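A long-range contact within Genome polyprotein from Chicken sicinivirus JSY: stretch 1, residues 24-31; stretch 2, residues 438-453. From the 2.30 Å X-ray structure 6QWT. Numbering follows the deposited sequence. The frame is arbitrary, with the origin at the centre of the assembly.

Stretch 1, residues 24-31: SPAYGAFP
Stretch 2, residues 438-453: KWCDTVQAQCLKSGFE

Residues 24-31 form an irregular segment, folded by two overlapping type I turns, that lies along one side of the last turns, from 438 on, of a helix that begins earlier in the chain, more than 400 residues after the segment. The two run in opposite directions: Pro 25 meets the C-terminal end of the helix, and Phe 30 reaches back to Trp 439 and Thr 442. The CA atoms nearest each other across the stretches, those of Ala 26 and Cys 447, stand 4.9 Å apart.

The first turn, Ser 24 to Tyr 27, is closed by Tyr 27 N bonding to Ser 24 O at 3.1 Å. Proline suits its second position, since its ring holds phi near the -60° found here. Ser 24, with chi1 at 87° (p), brings its OG round to accept a hydrogen bond from Ala 26 N at 3.1 Å. The second turn, Ala 26 to Ala 29, is closed by Ala 29 N to Ala 26 O at 3.0 Å. Tyr 27, chi1 t, points its CA-to-CB bond away from the helix.

A clear hydrogen bond between the stretches lies at the helix end, where Ser 450 OG donates to Pro 25 O at 2.7 Å. Its chi1 of -49° (m) turns the short hydroxyl onto that carbonyl. The same oxygen receives a CA-H contact from Cys 447 CA at 3.5 Å, with an angle at the hydrogen of 153°. The C-gamma-exo ring of Pro 25 packs its CB against Ser 450 CB at 3.8 Å and Phe 452 CB at 3.9 Å; Phe 452, chi1 t, starts toward the segment but leads its ring away. Between Ser 450 and Phe 452, Gly 451 ends the helix in a Schellman motif, with Phe 452 N bonding to Cys 447 O at 3.0 Å. The phi of 81° and psi of 23° at Gly 451 would jam a CB against the preceding carbonyl oxygen.

Along the middle, small side chains permit close approach. Ala 26 CB packs 3.7 Å from Cys 447 SG (chi1 m) and 4.1 Å from Val 443 CG1 (chi1 t). Gln 446 bends beside the second turn, with chi1 t and chi2 p, so that its CG lies 3.5 Å from Ala 29 N, while its CB is 3.9 Å from Ala 29 CB. Gly 28, with no side chain, lies beside the Gln 446 side chain.

Phe 30 leaves its backbone sideways, but chi1 of -56° (m) and chi2 of -88° bring the end of the ring nearer the helix. Its CE2 meets Val 443 CG2 at 3.9 Å, at the ring edge. Thr 442 CG2 sits over one face, 4.2 Å from the centroid of the Phe 30 ring. Threonine serves both needs: at chi1 -56° (m), its OG1 donates to Lys 438 O at 2.9 Å, leaving the methyl for the aromatic face. Trp 439, chi1 t and chi2 74°, brings CD1 within 3.5 Å of Phe 30 CZ; the phenyl and five-membered rings meet rim to rim, planes 12° apart, centroids separated by 5.7 Å.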

ATOM      1  N   SER A  24      -0.911  21.161  15.852  1.00 25.55           N
ATOM      2  CA  SER A  24      -0.961  22.219  14.855  1.00 26.79           C
ATOM      3  C   SER A  24      -1.736  23.412  15.394  1.00 19.88           C
ATOM      4  O   SER A  24      -2.401  23.326  16.428  1.00 22.13           O
ATOM      5  CB  SER A  24      -1.596  21.680  13.575  1.00 25.76           C
ATOM      6  OG  SER A  24      -3.010  21.794  13.616  1.00 23.41           O
ATOM      7  N   PRO A  25      -1.671  24.562  14.712  1.00 26.19           N
ATOM      8  CA  PRO A  25      -2.489  25.715  15.135  1.00 23.07           C
ATOM      9  C   PRO A  25      -3.991  25.454  15.119  1.00 26.73           C
ATOM     10  O   PRO A  25      -4.746  26.285  15.637  1.00 27.46           O
ATOM     11  CB  PRO A  25      -2.112  26.804  14.121  1.00 27.76           C
ATOM     12  CG  PRO A  25      -0.744  26.432  13.663  1.00 27.62           C
ATOM     13  CD  PRO A  25      -0.723  24.929  13.643  1.00 25.86           C
ATOM     14  N   ALA A  26      -4.446  24.338  14.549  1.00 24.55           N
ATOM     15  CA  ALA A  26      -5.863  24.005  14.500  1.00 24.72           C
ATOM     16  C   ALA A  26      -6.234  22.893  15.475  1.00 23.10           C
ATOM     17  O   ALA A  26      -7.313  22.307  15.353  1.00 23.58           O
ATOM     18  CB  ALA A  26      -6.263  23.614  13.077  1.00 23.17           C
ATOM     19  N   TYR A  27      -5.375  22.622  16.466  1.00 25.41           N
ATOM     20  CA  TYR A  27      -5.514  21.413  17.278  1.00 25.96           C
ATOM     21  C   TYR A  27      -6.844  21.341  18.031  1.00 28.02           C
ATOM     22  O   TYR A  27      -7.350  20.244  18.282  1.00 36.44           O
ATOM     23  CB  TYR A  27      -4.355  21.303  18.270  1.00 29.32           C
ATOM     24  CG  TYR A  27      -4.574  20.214  19.294  1.00 27.08           C
ATOM     25  CD1 TYR A  27      -5.035  20.512  20.569  1.00 29.03           C
ATOM     26  CD2 TYR A  27      -4.343  18.882  18.975  1.00 28.44           C
ATOM     27  CE1 TYR A  27      -5.250  19.517  21.503  1.00 33.98           C
ATOM     28  CE2 TYR A  27      -4.551  17.879  19.903  1.00 30.36           C
ATOM     29  CZ  TYR A  27      -5.006  18.203  21.166  1.00 35.19           C
ATOM     30  OH  TYR A  27      -5.215  17.207  22.094  1.00 36.34           O
ATOM     31  N   GLY A  28      -7.416  22.465  18.429  1.00 28.36           N
ATOM     32  CA  GLY A  28      -8.667  22.306  19.144  1.00 32.37           C
ATOM     33  C   GLY A  28      -9.929  22.219  18.307  1.00 31.34           C
ATOM     34  O   GLY A  28     -11.022  22.152  18.880  1.00 33.79           O
ATOM     35  N   ALA A  29      -9.815  22.191  16.973  1.00 26.83           N
ATOM     36  CA  ALA A  29     -10.970  22.424  16.105  1.00 25.84           C
ATOM     37  C   ALA A  29     -12.043  21.349  16.257  1.00 26.17           C
ATOM     38  O   ALA A  29     -13.238  21.665  16.300  1.00 25.23           O
ATOM     39  CB  ALA A  29     -10.513  22.514  14.648  1.00 24.09           C
ATOM     40  N   PHE A  30     -11.648  20.085  16.325  1.00 25.66           N
ATOM     41  CA  PHE A  30     -12.570  18.964  16.403  1.00 23.56           C
ATOM     42  C   PHE A  30     -12.243  18.109  17.617  1.00 29.08           C
ATOM     43  O   PHE A  30     -11.122  18.157  18.136  1.00 27.81           O
ATOM     44  CB  PHE A  30     -12.504  18.105  15.131  1.00 23.18           C
ATOM     45  CG  PHE A  30     -12.763  18.876  13.870  1.00 25.27           C
ATOM     46  CD1 PHE A  30     -14.056  19.045  13.399  1.00 25.18           C
ATOM     47  CD2 PHE A  30     -11.715  19.437  13.157  1.00 22.34           C
ATOM     48  CE1 PHE A  30     -14.297  19.759  12.241  1.00 21.67           C
ATOM     49  CE2 PHE A  30     -11.952  20.152  11.998  1.00 22.01           C
ATOM     50  CZ  PHE A  30     -13.245  20.313  11.540  1.00 20.45           C
ATOM     51  N   PRO A  31     -13.207  17.330  18.109  1.00 29.56           N
ATOM     52  CA  PRO A  31     -12.902  16.367  19.175  1.00 29.54           C
ATOM     53  C   PRO A  31     -11.791  15.416  18.748  1.00 29.47           C
ATOM     54  O   PRO A  31     -11.844  14.814  17.672  1.00 27.87           O
ATOM     55  CB  PRO A  31     -14.232  15.634  19.383  1.00 30.97           C
ATOM     56  CG  PRO A  31     -15.271  16.620  18.945  1.00 34.61           C
ATOM     57  CD  PRO A  31     -14.650  17.390  17.809  1.00 27.79           C
ATOM     58  N   LYS A 438     -18.004  24.114   6.007  1.00 25.97           N
ATOM     59  CA  LYS A 438     -18.080  23.897   7.450  1.00 27.26           C
ATOM     60  C   LYS A 438     -16.725  23.485   8.014  1.00 24.25           C
ATOM     61  O   LYS A 438     -16.321  23.950   9.086  1.00 22.97           O
ATOM     62  CB  LYS A 438     -19.141  22.844   7.771  1.00 23.67           C
ATOM     63  CG  LYS A 438     -20.573  23.348   7.666  1.00 25.92           C
ATOM     64  CD  LYS A 438     -21.571  22.201   7.790  1.00 33.22           C
ATOM     65  CE  LYS A 438     -23.013  22.693   7.704  1.00 36.30           C
ATOM     66  NZ  LYS A 438     -23.349  23.232   6.357  1.00 35.76           N
ATOM     67  N   TRP A 439     -16.011  22.611   7.303  1.00 24.41           N
ATOM     68  CA  TRP A 439     -14.665  22.240   7.719  1.00 21.03           C
ATOM     69  C   TRP A 439     -13.733  23.446   7.686  1.00 22.31           C
ATOM     70  O   TRP A 439     -12.982  23.689   8.637  1.00 24.41           O
ATOM     71  CB  TRP A 439     -14.136  21.116   6.828  1.00 20.26           C
ATOM     72  CG  TRP A 439     -12.707  20.759   7.098  1.00 21.81           C
ATOM     73  CD1 TRP A 439     -12.223  20.065   8.169  1.00 19.61           C
ATOM     74  CD2 TRP A 439     -11.574  21.083   6.283  1.00 23.72           C
ATOM     75  NE1 TRP A 439     -10.857  19.936   8.073  1.00 21.37           N
ATOM     76  CE2 TRP A 439     -10.434  20.553   6.923  1.00 21.19           C
ATOM     77  CE3 TRP A 439     -11.412  21.771   5.076  1.00 20.84           C
ATOM     78  CZ2 TRP A 439      -9.152  20.688   6.396  1.00 21.91           C
ATOM     79  CZ3 TRP A 439     -10.137  21.906   4.555  1.00 21.87           C
ATOM     80  CH2 TRP A 439      -9.023  21.366   5.213  1.00 19.13           C
ATOM     81  N   CYS A 440     -13.778  24.223   6.599  1.00 19.74           N
ATOM     82  CA  CYS A 440     -12.915  25.399   6.491  1.00 22.83           C
ATOM     83  C   CYS A 440     -13.200  26.402   7.602  1.00 27.01           C
ATOM     84  O   CYS A 440     -12.271  26.950   8.208  1.00 26.53           O
ATOM     85  CB  CYS A 440     -13.090  26.065   5.126  1.00 24.58           C
ATOM     86  SG  CYS A 440     -12.599  25.065   3.699  1.00 21.71           S
ATOM     87  N   ASP A 441     -14.480  26.660   7.883  1.00 28.40           N
ATOM     88  CA  ASP A 441     -14.831  27.651   8.894  1.00 26.58           C
ATOM     89  C   ASP A 441     -14.407  27.202  10.288  1.00 23.13           C
ATOM     90  O   ASP A 441     -13.912  28.011  11.082  1.00 28.09           O
ATOM     91  CB  ASP A 441     -16.335  27.934   8.851  1.00 24.11           C
ATOM     92  CG  ASP A 441     -16.747  28.727   7.624  1.00 32.56           C
ATOM     93  OD1 ASP A 441     -15.858  29.292   6.950  1.00 34.64           O
ATOM     94  OD2 ASP A 441     -17.960  28.783   7.326  1.00 33.81           O
ATOM     95  N   THR A 442     -14.587  25.918  10.603  1.00 25.61           N
ATOM     96  CA  THR A 442     -14.188  25.420  11.917  1.00 27.83           C
ATOM     97  C   THR A 442     -12.674  25.468  12.088  1.00 26.44           C
ATOM     98  O   THR A 442     -12.174  25.836  13.158  1.00 22.37           O
ATOM     99  CB  THR A 442     -14.707  23.997  12.118  1.00 24.02           C
ATOM    100  OG1 THR A 442     -16.126  23.977  11.937  1.00 23.46           O
ATOM    101  CG2 THR A 442     -14.375  23.496  13.519  1.00 24.16           C
ATOM    102  N   VAL A 443     -11.929  25.110  11.043  1.00 26.17           N
ATOM    103  CA  VAL A 443     -10.474  25.148  11.115  1.00 26.50           C
ATOM    104  C   VAL A 443      -9.983  26.586  11.241  1.00 28.97           C
ATOM    105  O   VAL A 443      -9.041  26.870  11.989  1.00 24.87           O
ATOM    106  CB  VAL A 443      -9.873  24.438   9.888  1.00 27.87           C
ATOM    107  CG1 VAL A 443      -8.391  24.758   9.746  1.00 21.63           C
ATOM    108  CG2 VAL A 443     -10.101  22.934   9.987  1.00 21.66           C
ATOM    109  N   GLN A 444     -10.625  27.516  10.527  1.00 29.07           N
ATOM    110  CA  GLN A 444     -10.180  28.906  10.552  1.00 29.54           C
ATOM    111  C   GLN A 444     -10.385  29.536  11.925  1.00 24.85           C
ATOM    112  O   GLN A 444      -9.538  30.305  12.395  1.00 26.70           O
ATOM    113  CB  GLN A 444     -10.914  29.710   9.481  1.00 32.20           C
ATOM    114  CG  GLN A 444     -10.674  31.207   9.563  1.00 32.17           C
ATOM    115  CD  GLN A 444     -10.564  31.844   8.198  1.00 40.54           C
ATOM    116  OE1 GLN A 444     -11.492  31.772   7.393  1.00 40.80           O
ATOM    117  NE2 GLN A 444      -9.425  32.470   7.925  1.00 42.67           N
ATOM    118  N   ALA A 445     -11.501  29.225  12.585  1.00 24.36           N
ATOM    119  CA  ALA A 445     -11.764  29.815  13.894  1.00 29.85           C
ATOM    120  C   ALA A 445     -10.737  29.352  14.920  1.00 31.07           C
ATOM    121  O   ALA A 445     -10.267  30.148  15.741  1.00 29.98           O
ATOM    122  CB  ALA A 445     -13.182  29.474  14.352  1.00 27.28           C
ATOM    123  N   GLN A 446     -10.366  28.071  14.879  1.00 26.01           N
ATOM    124  CA  GLN A 446      -9.356  27.569  15.804  1.00 29.61           C
ATOM    125  C   GLN A 446      -7.984  28.154  15.492  1.00 28.32           C
ATOM    126  O   GLN A 446      -7.244  28.534  16.406  1.00 25.49           O
ATOM    127  CB  GLN A 446      -9.313  26.042  15.760  1.00 25.09           C
ATOM    128  CG  GLN A 446      -8.471  25.420  16.859  1.00 25.88           C
ATOM    129  CD  GLN A 446      -9.044  25.671  18.240  1.00 33.83           C
ATOM    130  OE1 GLN A 446     -10.192  25.328  18.522  1.00 33.58           O
ATOM    131  NE2 GLN A 446      -8.243  26.278  19.111  1.00 38.07           N
ATOM    132  N   CYS A 447      -7.631  28.237  14.204  1.00 27.60           N
ATOM    133  CA  CYS A 447      -6.337  28.793  13.819  1.00 29.04           C
ATOM    134  C   CYS A 447      -6.205  30.247  14.250  1.00 34.08           C
ATOM    135  O   CYS A 447      -5.110  30.701  14.609  1.00 29.01           O
ATOM    136  CB  CYS A 447      -6.142  28.674  12.308  1.00 28.13           C
ATOM    137  SG  CYS A 447      -5.845  27.002  11.714  1.00 29.69           S
ATOM    138  N   LEU A 448      -7.311  30.996  14.206  1.00 31.93           N
ATOM    139  CA  LEU A 448      -7.278  32.399  14.609  1.00 33.61           C
ATOM    140  C   LEU A 448      -6.820  32.544  16.054  1.00 34.68           C
ATOM    141  O   LEU A 448      -6.062  33.464  16.386  1.00 32.43           O
ATOM    142  CB  LEU A 448      -8.661  33.025  14.408  1.00 37.59           C
ATOM    143  CG  LEU A 448      -8.855  34.527  14.641  1.00 44.58           C
ATOM    144  CD1 LEU A 448      -9.905  35.077  13.686  1.00 43.04           C
ATOM    145  CD2 LEU A 448      -9.240  34.829  16.088  1.00 43.94           C
ATOM    146  N   LYS A 449      -7.264  31.640  16.931  1.00 32.18           N
ATOM    147  CA  LYS A 449      -6.856  31.695  18.329  1.00 34.91           C
ATOM    148  C   LYS A 449      -5.381  31.373  18.512  1.00 30.60           C
ATOM    149  O   LYS A 449      -4.802  31.743  19.540  1.00 33.13           O
ATOM    150  CB  LYS A 449      -7.704  30.735  19.164  1.00 36.05           C
ATOM    151  CG  LYS A 449      -9.198  31.014  19.109  1.00 35.69           C
ATOM    152  CD  LYS A 449      -9.982  29.901  19.786  1.00 41.03           C
ATOM    153  CE  LYS A 449     -11.447  30.270  19.927  1.00 38.48           C
ATOM    154  NZ  LYS A 449     -11.996  30.820  18.656  1.00 44.41           N
ATOM    155  N   SER A 450      -4.763  30.706  17.539  1.00 31.76           N
ATOM    156  CA  SER A 450      -3.361  30.322  17.609  1.00 33.75           C
ATOM    157  C   SER A 450      -2.446  31.269  16.845  1.00 31.87           C
ATOM    158  O   SER A 450      -1.240  31.016  16.770  1.00 36.73           O
ATOM    159  CB  SER A 450      -3.183  28.893  17.079  1.00 35.45           C
ATOM    160  OG  SER A 450      -4.124  28.012  17.672  1.00 37.05           O
ATOM    161  N   GLY A 451      -2.985  32.345  16.276  1.00 34.55           N
ATOM    162  CA  GLY A 451      -2.167  33.295  15.551  1.00 28.62           C
ATOM    163  C   GLY A 451      -1.828  32.902  14.133  1.00 29.93           C
ATOM    164  O   GLY A 451      -0.837  33.400  13.588  1.00 32.11           O
ATOM    165  N   PHE A 452      -2.617  32.029  13.514  1.00 27.01           N
ATOM    166  CA  PHE A 452      -2.372  31.589  12.149  1.00 28.73           C
ATOM    167  C   PHE A 452      -3.587  31.891  11.281  1.00 30.17           C
ATOM    168  O   PHE A 452      -4.728  31.653  11.689  1.00 26.26           O
ATOM    169  CB  PHE A 452      -2.048  30.091  12.096  1.00 27.62           C
ATOM    170  CG  PHE A 452      -1.589  29.623  10.745  1.00 32.77           C
ATOM    171  CD1 PHE A 452      -2.480  29.043   9.857  1.00 32.41           C
ATOM    172  CD2 PHE A 452      -0.267  29.768  10.358  1.00 31.37           C
ATOM    173  CE1 PHE A 452      -2.064  28.613   8.611  1.00 32.30           C
ATOM    174  CE2 PHE A 452       0.156  29.340   9.112  1.00 32.29           C
ATOM    175  CZ  PHE A 452      -0.743  28.762   8.238  1.00 33.41           C
ATOM    176  N   GLU A 453      -3.334  32.411  10.082  1.00 32.34           N
ATOM    177  CA  GLU A 453      -4.384  32.738   9.123  1.00 34.67           C
ATOM    178  C   GLU A 453      -4.345  31.741   7.971  1.00 29.66           C
ATOM    179  O   GLU A 453      -3.539  31.897   7.039  1.00 30.96           O
ATOM    180  CB  GLU A 453      -4.217  34.168   8.604  1.00 34.07           C
ATOM    181  CG  GLU A 453      -5.136  34.526   7.442  1.00 42.33           C
ATOM    182  CD  GLU A 453      -5.525  35.990   7.423  1.00 44.22           C
ATOM    183  OE1 GLU A 453      -6.695  36.293   7.106  1.00 40.87           O
ATOM    184  OE2 GLU A 453      -4.658  36.840   7.718  1.00 56.63           O
TER